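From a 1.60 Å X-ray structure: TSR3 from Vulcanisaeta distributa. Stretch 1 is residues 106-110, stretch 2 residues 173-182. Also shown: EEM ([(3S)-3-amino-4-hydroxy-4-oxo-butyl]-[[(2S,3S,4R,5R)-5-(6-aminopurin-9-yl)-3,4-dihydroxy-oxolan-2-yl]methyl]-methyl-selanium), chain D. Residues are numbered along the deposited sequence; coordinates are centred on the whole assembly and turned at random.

Stretch 1 (106-110) KPYIL
Stretch 2, residues 173-182: GLEQLMRVLT

The ring of Tyr108 is sandwiched between a leucine of the helix and the bound ligand. Leu174 CD2 sits over one face, 3.8 Å from the ring centroid and 12° off the normal, a CH-pi contact. EEM N6 lies over the opposite face. Selenomethionine Met178 approaches the edge, with SE 5.5 Å from the centroid and 4.1 Å from Tyr108 CE2.

No hydrogen bond joins the two stretches. The contact is apolar and buries 350 Å², both sides summed.

Residues 173-182 are helical, in a helix that begins earlier. Residues 106-110 form no regular helix or strand. Tyr108 has phi/psi of 75/-40, between extended Pro107 (-75/146) and Ile109 (-83/91). This places Pro107 O 2.8 Å from Ile109 N in a weak hydrogen bond. Tyr108 O is left to accept a hydrogen bond from EEM N6 at 2.9 Å.

In register, the CA atoms of Tyr108 and Leu174 are 7.6 Å apart, and those of Ile109 and Met178 7.7 Å. The step from Tyr108 to Ile109 runs along the helix in its own direction; the loop as a whole passes across it.

Tyr108 is t at chi1, with chi2 62°. Its hydroxyl is hydrogen-bonded elsewhere in the structure, so the polar end is satisfied although the residue is buried. Leu174, Leu177 and Leu181 are all m,t. Leu177 points toward the loop; its CD1 lies 4.0 Å from Pro107 CG and 3.9 Å from Tyr108 CB. Leu174 and Met178 (m,t,m) leave sideways, but their ends come nearer.

Ile109 is m,m and its side chain packs against two helix residues. Ile109 CD1 lies 3.9 Å from Met178 CG, and Leu181 CD1 comes within 3.5 Å of Ile109 CG2 and 3.9 Å of Ile109 CD1.

Glu175 points away. Exposed Arg179 holds Gln176 through NE and NH2, at 3.1 and 2.9 Å from Gln176 OE1.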

ATOM      1  N   LYS A 106       1.759  14.763  -0.613  1.00 23.94           N
ATOM      2  CA  LYS A 106       1.520  14.376  -2.003  1.00 24.28           C
ATOM      3  C   LYS A 106       0.674  13.107  -2.105  1.00 23.93           C
ATOM      4  O   LYS A 106       0.826  12.187  -1.305  1.00 21.18           O
ATOM      5  CB  LYS A 106       2.846  14.198  -2.740  1.00 27.11           C
ATOM      6  CG  LYS A 106       3.729  15.442  -2.703  1.00 30.37           C
ATOM      7  CD  LYS A 106       4.887  15.339  -3.678  1.00 33.11           C
ATOM      8  CE  LYS A 106       4.479  15.831  -5.061  1.00 31.49           C
ATOM      9  NZ  LYS A 106       5.535  15.592  -6.080  1.00 34.59           N
ATOM     10  N   PRO A 107      -0.223  13.058  -3.101  1.00 17.52           N
ATOM     11  CA  PRO A 107      -1.187  11.963  -3.251  1.00 17.90           C
ATOM     12  C   PRO A 107      -0.609  10.651  -3.788  1.00 19.91           C
ATOM     13  O   PRO A 107       0.328  10.660  -4.592  1.00 20.07           O
ATOM     14  CB  PRO A 107      -2.199  12.535  -4.250  1.00 20.41           C
ATOM     15  CG  PRO A 107      -1.402  13.492  -5.072  1.00 21.69           C
ATOM     16  CD  PRO A 107      -0.439  14.122  -4.099  1.00 19.02           C
ATOM     17  N   TYR A 108      -1.177   9.545  -3.305  1.00 18.30           N
ATOM     18  CA  TYR A 108      -1.054   8.205  -3.893  1.00 16.38           C
ATOM     19  C   TYR A 108       0.278   7.498  -3.671  1.00 16.68           C
ATOM     20  O   TYR A 108       0.302   6.289  -3.439  1.00 19.44           O
ATOM     21  CB  TYR A 108      -1.334   8.257  -5.398  1.00 16.12           C
ATOM     22  CG  TYR A 108      -1.666   6.905  -5.993  1.00 13.82           C
ATOM     23  CD1 TYR A 108      -2.790   6.203  -5.576  1.00 14.03           C
ATOM     24  CD2 TYR A 108      -0.858   6.330  -6.966  1.00 16.24           C
ATOM     25  CE1 TYR A 108      -3.106   4.971  -6.113  1.00 15.69           C
ATOM     26  CE2 TYR A 108      -1.166   5.091  -7.511  1.00 17.23           C
ATOM     27  CZ  TYR A 108      -2.289   4.415  -7.073  1.00 16.97           C
ATOM     28  OH  TYR A 108      -2.610   3.188  -7.604  1.00 17.53           O
ATOM     29  N   ILE A 109       1.382   8.228  -3.762  1.00 16.92           N
ATOM     30  CA  ILE A 109       2.700   7.605  -3.685  1.00 16.12           C
ATOM     31  C   ILE A 109       3.117   7.403  -2.229  1.00 18.22           C
ATOM     32  O   ILE A 109       3.726   8.281  -1.622  1.00 19.89           O
ATOM     33  CB  ILE A 109       3.759   8.449  -4.425  1.00 19.41           C
ATOM     34  CG1 ILE A 109       3.311   8.723  -5.868  1.00 20.32           C
ATOM     35  CG2 ILE A 109       5.117   7.765  -4.388  1.00 20.25           C
ATOM     36  CD1 ILE A 109       3.031   7.470  -6.678  1.00 20.78           C
ATOM     37  N   LEU A 110       2.790   6.235  -1.676  1.00 15.87           N
ATOM     38  CA  LEU A 110       3.011   5.975  -0.257  1.00 14.60           C
ATOM     39  C   LEU A 110       4.248   5.124  -0.002  1.00 16.98           C
ATOM     40  O   LEU A 110       4.687   4.376  -0.873  1.00 15.35           O
ATOM     41  CB  LEU A 110       1.788   5.278   0.351  1.00 15.11           C
ATOM     42  CG  LEU A 110       0.426   5.925   0.074  1.00 17.02           C
ATOM     43  CD1 LEU A 110      -0.689   5.142   0.761  1.00 17.91           C
ATOM     44  CD2 LEU A 110       0.418   7.386   0.522  1.00 16.26           C
ATOM     45  N   GLY A 173      -4.902  10.157 -14.135  1.00 16.28           N
ATOM     46  CA  GLY A 173      -4.231  10.901 -13.091  1.00 13.79           C
ATOM     47  C   GLY A 173      -3.248  10.033 -12.327  1.00 16.75           C
ATOM     48  O   GLY A 173      -2.117  10.441 -12.079  1.00 17.47           O
ATOM     49  N   LEU A 174      -3.678   8.830 -11.959  1.00 18.13           N
ATOM     50  CA  LEU A 174      -2.804   7.904 -11.248  1.00 17.47           C
ATOM     51  C   LEU A 174      -1.624   7.472 -12.116  1.00 18.65           C
ATOM     52  O   LEU A 174      -0.495   7.376 -11.631  1.00 20.98           O
ATOM     53  CB  LEU A 174      -3.580   6.673 -10.783  1.00 16.63           C
ATOM     54  CG  LEU A 174      -4.766   6.910  -9.849  1.00 20.01           C
ATOM     55  CD1 LEU A 174      -5.389   5.573  -9.447  1.00 18.16           C
ATOM     56  CD2 LEU A 174      -4.345   7.707  -8.614  1.00 17.63           C
ATOM     57  N   GLU A 175      -1.893   7.198 -13.391  1.00 18.01           N
ATOM     58  CA  GLU A 175      -0.844   6.793 -14.322  1.00 19.05           C
ATOM     59  C   GLU A 175       0.222   7.879 -14.438  1.00 22.42           C
ATOM     60  O   GLU A 175       1.412   7.584 -14.538  1.00 23.45           O
ATOM     61  CB  GLU A 175      -1.435   6.460 -15.702  1.00 21.42           C
ATOM     62  CG  GLU A 175      -2.342   5.225 -15.689  1.00 25.19           C
ATOM     63  CD  GLU A 175      -3.022   4.947 -17.024  1.00 34.64           C
ATOM     64  OE1 GLU A 175      -2.961   5.803 -17.932  1.00 42.25           O
ATOM     65  OE2 GLU A 175      -3.630   3.862 -17.162  1.00 41.10           O
ATOM     66  N   GLN A 176      -0.205   9.136 -14.394  1.00 19.40           N
ATOM     67  CA  GLN A 176       0.727  10.249 -14.518  1.00 18.79           C
ATOM     68  C   GLN A 176       1.572  10.468 -13.258  1.00 22.91           C
ATOM     69  O   GLN A 176       2.763  10.763 -13.355  1.00 21.23           O
ATOM     70  CB  GLN A 176      -0.020  11.536 -14.869  1.00 20.91           C
ATOM     71  CG  GLN A 176       0.852  12.775 -14.811  1.00 22.96           C
ATOM     72  CD  GLN A 176       1.965  12.769 -15.848  1.00 25.01           C
ATOM     73  OE1 GLN A 176       1.927  12.013 -16.820  1.00 27.31           O
ATOM     74  NE2 GLN A 176       2.966  13.616 -15.641  1.00 24.91           N
ATOM     75  N   LEU A 177       0.960  10.335 -12.083  1.00 20.89           N
ATOM     76  CA  LEU A 177       1.704  10.482 -10.831  1.00 20.45           C
ATOM     77  C   LEU A 177       2.858   9.492 -10.758  1.00 24.32           C
ATOM     78  O   LEU A 177       3.925   9.800 -10.223  1.00 22.84           O
ATOM     79  CB  LEU A 177       0.794  10.294  -9.615  1.00 22.54           C
ATOM     80  CG  LEU A 177      -0.340  11.302  -9.421  1.00 21.36           C
ATOM     81  CD1 LEU A 177      -1.131  10.958  -8.165  1.00 21.42           C
ATOM     82  CD2 LEU A 177       0.208  12.724  -9.355  1.00 22.10           C
HETATM   83  N   MSE A 178       2.644   8.298 -11.299  1.00 23.75           N
HETATM   84  CA  MSE A 178       3.681   7.276 -11.285  1.00 23.71           C
HETATM   85  C   MSE A 178       4.671   7.456 -12.427  1.00 27.72           C
HETATM   86  O   MSE A 178       5.852   7.142 -12.282  1.00 28.61           O
HETATM   87  CB  MSE A 178       3.058   5.887 -11.341  1.00 25.28           C
HETATM   88  CG  MSE A 178       2.442   5.464 -10.019  1.00 26.92           C
HETATM   89 SE   MSE A 178       1.652   3.705 -10.147  1.00 28.51          SE
HETATM   90  CE  MSE A 178       0.325   4.087 -11.531  1.00 25.50           C
ATOM     91  N   ARG A 179       4.183   7.951 -13.561  1.00 25.73           N
ATOM     92  CA  ARG A 179       5.037   8.228 -14.711  1.00 26.85           C
ATOM     93  C   ARG A 179       6.141   9.208 -14.323  1.00 27.57           C
ATOM     94  O   ARG A 179       7.278   9.090 -14.778  1.00 30.07           O
ATOM     95  CB  ARG A 179       4.210   8.783 -15.877  1.00 28.42           C
ATOM     96  CG  ARG A 179       4.826   8.559 -17.252  1.00 35.25           C
ATOM     97  CD  ARG A 179       3.748   8.338 -18.308  1.00 40.11           C
ATOM     98  NE  ARG A 179       2.667   9.307 -18.182  1.00 36.55           N
ATOM     99  CZ  ARG A 179       1.384   9.023 -18.372  1.00 29.01           C
ATOM    100  NH1 ARG A 179       1.017   7.790 -18.696  1.00 37.32           N
ATOM    101  NH2 ARG A 179       0.467   9.972 -18.233  1.00 36.10           N
ATOM    102  N   VAL A 180       5.793  10.164 -13.467  1.00 26.40           N
ATOM    103  CA  VAL A 180       6.743  11.147 -12.953  1.00 29.59           C
ATOM    104  C   VAL A 180       7.925  10.474 -12.259  1.00 36.58           C
ATOM    105  O   VAL A 180       9.078  10.863 -12.450  1.00 35.38           O
ATOM    106  CB  VAL A 180       6.059  12.120 -11.966  1.00 28.18           C
ATOM    107  CG1 VAL A 180       7.092  12.950 -11.215  1.00 35.52           C
ATOM    108  CG2 VAL A 180       5.076  13.019 -12.704  1.00 31.30           C
ATOM    109  N   LEU A 181       7.632   9.451 -11.466  1.00 32.82           N
ATOM    110  CA  LEU A 181       8.663   8.741 -10.719  1.00 32.77           C
ATOM    111  C   LEU A 181       9.411   7.750 -11.599  1.00 34.44           C
ATOM    112  O   LEU A 181      10.603   7.515 -11.410  1.00 37.03           O
ATOM    113  CB  LEU A 181       8.044   8.017  -9.528  1.00 32.74           C
ATOM    114  CG  LEU A 181       7.501   8.936  -8.435  1.00 35.57           C
ATOM    115  CD1 LEU A 181       6.762   8.114  -7.416  1.00 32.75           C
ATOM    116  CD2 LEU A 181       8.632   9.712  -7.779  1.00 42.83           C
ATOM    117  N   THR A 182       8.698   7.162 -12.550  1.00 31.82           N
ATOM    118  CA  THR A 182       9.298   6.231 -13.495  1.00 34.86           C
ATOM    119  C   THR A 182      10.373   6.929 -14.327  1.00 37.49           C
ATOM    120  O   THR A 182      11.452   6.384 -14.552  1.00 37.28           O
ATOM    121  CB  THR A 182       8.231   5.622 -14.433  1.00 31.42           C
ATOM    122  OG1 THR A 182       7.253   4.917 -13.658  1.00 27.13           O
ATOM    123  CG2 THR A 182       8.869   4.667 -15.433  1.00 32.52           C
TER
HETATM  124  C2  EEM D1185      -1.031   0.229  -3.765  1.00 15.09           C
HETATM  125  N3  EEM D1185       0.085  -0.081  -3.177  1.00 16.21           N
HETATM  126  C4  EEM D1185       0.896   0.871  -2.751  1.00 15.36           C
HETATM  127  C1' EEM D1185       2.820  -0.315  -1.632  1.00 16.83           C
HETATM  128  C2' EEM D1185       3.283  -1.074  -2.900  1.00 17.05           C
HETATM  129  C3' EEM D1185       4.542  -0.531  -3.120  1.00 19.84           C
HETATM  130  C4' EEM D1185       5.134  -0.248  -1.947  1.00 16.83           C
HETATM  131  C5' EEM D1185       5.922   1.009  -1.931  1.00 18.24           C
HETATM  132  O   EEM D1185       8.824   2.420   2.125  1.00 22.30           O
HETATM  133  C   EEM D1185       9.855   2.601   1.539  1.00 25.67           C
HETATM  134  OXT EEM D1185      10.923   2.423   2.097  1.00 30.37           O
HETATM  135  CA  EEM D1185       9.846   3.007   0.081  1.00 27.31           C
HETATM  136  N   EEM D1185      11.190   3.344  -0.296  1.00 29.95           N
HETATM  137  CB  EEM D1185       9.313   1.808  -0.689  1.00 25.03           C
HETATM  138  CG  EEM D1185       8.897   2.110  -2.114  1.00 27.59           C
HETATM  139 SE   EEM D1185       7.652   0.727  -2.791  0.89 24.04          SE
HETATM  140  CE  EEM D1185       7.325   0.983  -4.683  1.00 20.49           C
HETATM  141  O4' EEM D1185       3.861   0.083  -1.026  1.00 17.41           O
HETATM  142  O3' EEM D1185       5.344  -1.333  -4.072  1.00 20.11           O
HETATM  143  O2' EEM D1185       3.433  -2.413  -2.415  1.00 18.93           O
HETATM  144  N9  EEM D1185       2.084   0.880  -2.129  1.00 15.12           N
HETATM  145  C8  EEM D1185       2.405   2.149  -1.966  1.00 16.66           C
HETATM  146  N7  EEM D1185       1.489   2.947  -2.466  1.00 15.66           N
HETATM  147  C5  EEM D1185       0.508   2.178  -2.969  1.00 14.80           C
HETATM  148  N1  EEM D1185      -1.447   1.456  -3.998  1.00 15.26           N
HETATM  149  C6  EEM D1185      -0.720   2.468  -3.627  1.00 15.65           C
HETATM  150  N6  EEM D1185      -1.128   3.793  -3.877  1.00 13.90           N